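Local coordinates for M32 carboxypeptidase (Pyrococcus furiosus, PDB 1KA2) that removes amino acids one by one from peptide C-termini with broad specificity, as a cobalt-dependent metallocarboxypeptidase of the HEXXH type that forms a homodimer, at the interface of chains A and B. Coordinates in Å, arbitrary orientation; residue numbers count along the deposited sequence, not the author numbering. Chains: chain A/B, M32 carboxypeptidase.

The interface of chains A and B. Residues chain A 30, 45-46, 49; chain B 25, 29, 244, 248.
Helix 43-61 of chain A meets helix 8-36 of chain B in this patch of the two-fold homodimer interface, where A:Arg46 and B:His25 reach across to each other. The guanidinium NE of A:Arg46 donates a hydrogen bond of 2.7 Å to the imidazole NE2 of B:His25, fairly straight at 156° at the hydrogen. NE lies in the plane of the imidazole, whereas the ring nitrogen sits somewhat off the guanidinium plane; the two flat groups are turned 55° apart. At the ring's other nitrogen, ND1 donates to the backbone O of B:Phe244 at 2.6 Å. Bound at both nitrogens, the imidazole is fixed in rotation; donation at ND1 fits NE2 being the acceptor, as would be expected of a neutral ring. B:Phe244 thus supports the histidine through its carbonyl and is also a direct neighbour of the arginine.

The arginine chain starts with CG anti to the backbone N (chi1 178°), then bends at chi2 and chi3, which folds the guanidinium over toward A:Leu30. There NH1 makes a weak bond to the carbonyl O of A:Leu30, while the methyl CD1 of that leucine lies above one guanidinium face, toward its rim. The other terminal nitrogen, NH2, points into chain B. It comes 3.4 Å from CD1 at the rim of the B:Phe244 ring and forms a long salt bridge, 3.8 Å, with the carboxylate OD2 of B:Asp248, the first residue of the conserved DXRXT motif.

Apolar contacts flank this polar centre. The methyl CB of A:Ala49 approaches B:His25 from one side of the ring plane, outside the rim beside CD2 (3.2 Å); CG2 of B:Val29 lies on the opposite side. CD1 of A:Leu30 meets CB of B:Val29 at 3.8 Å. Within chain B, CG2 of B:Val29 caps the centre of the B:Phe244 ring. The centre of the patch lies about 23 Å from A:Glu270 of the HEXXH motif, so it probably serves assembly rather than catalysis directly, contributing with its twin to holding the subunits together.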
# COMPACT_ATOMS: atom_id res chain seq x y z
N LEU A 30 -0.92 4.73 -0.75
CA LEU A 30 0.29 5.12 -1.47
C LEU A 30 1.26 5.87 -0.57
O LEU A 30 2.45 5.54 -0.51
CB LEU A 30 -0.08 6.00 -2.67
CG LEU A 30 -0.12 5.33 -4.04
CD1 LEU A 30 -0.51 3.88 -3.91
CD2 LEU A 30 -1.07 6.09 -4.95
N GLU A 45 8.23 6.55 -9.69
CA GLU A 45 6.97 6.00 -10.17
C GLU A 45 5.84 6.23 -9.17
O GLU A 45 4.70 6.50 -9.55
CB GLU A 45 7.17 4.52 -10.53
CG GLU A 45 8.12 4.38 -11.74
CD GLU A 45 8.66 2.97 -11.94
OE1 GLU A 45 9.40 2.50 -11.06
OE2 GLU A 45 8.35 2.34 -12.98
N ARG A 46 6.16 6.15 -7.88
CA ARG A 46 5.16 6.42 -6.85
C ARG A 46 4.69 7.87 -7.02
O ARG A 46 3.48 8.14 -7.04
CB ARG A 46 5.75 6.21 -5.46
CG ARG A 46 4.80 6.50 -4.28
CD ARG A 46 3.46 5.79 -4.42
NE ARG A 46 3.67 4.37 -4.64
CZ ARG A 46 3.93 3.47 -3.70
NH1 ARG A 46 3.99 3.84 -2.42
NH2 ARG A 46 4.17 2.21 -4.04
N ALA A 49 2.42 8.54 -9.97
CA ALA A 49 1.12 7.92 -9.70
C ALA A 49 0.32 8.81 -8.73
O ALA A 49 -0.87 9.05 -8.92
CB ALA A 49 1.29 6.52 -9.10
N HIS B 25 -1.16 1.42 -10.90
CA HIS B 25 -0.12 1.44 -9.89
C HIS B 25 -0.85 1.31 -8.56
O HIS B 25 -0.52 0.49 -7.71
CB HIS B 25 0.61 2.78 -9.93
CG HIS B 25 1.62 2.94 -8.85
ND1 HIS B 25 2.86 2.32 -8.90
CD2 HIS B 25 1.59 3.64 -7.69
CE1 HIS B 25 3.54 2.64 -7.81
NE2 HIS B 25 2.80 3.44 -7.06
N VAL B 29 -0.75 -1.72 -5.48
CA VAL B 29 -0.43 -1.43 -4.10
C VAL B 29 -1.56 -1.90 -3.20
O VAL B 29 -1.31 -2.47 -2.14
CB VAL B 29 -0.19 0.09 -3.91
CG1 VAL B 29 0.05 0.40 -2.45
CG2 VAL B 29 1.04 0.49 -4.72
N PHE B 244 4.88 -2.59 -8.94
CA PHE B 244 4.31 -1.28 -8.69
C PHE B 244 4.96 -0.40 -9.76
O PHE B 244 4.41 0.63 -10.18
CB PHE B 244 4.70 -0.78 -7.29
CG PHE B 244 4.02 -1.51 -6.15
CD1 PHE B 244 4.27 -1.13 -4.83
CD2 PHE B 244 3.17 -2.59 -6.38
CE1 PHE B 244 3.68 -1.81 -3.76
CE2 PHE B 244 2.57 -3.28 -5.31
CZ PHE B 244 2.83 -2.88 -3.99
N ASP B 248 10.25 -0.90 -8.63
CA ASP B 248 9.56 -1.31 -7.41
C ASP B 248 8.80 -2.60 -7.69
O ASP B 248 7.64 -2.55 -8.08
CB ASP B 248 8.59 -0.21 -6.95
CG ASP B 248 8.06 -0.44 -5.55
OD1 ASP B 248 8.32 -1.52 -4.98
OD2 ASP B 248 7.37 0.45 -5.00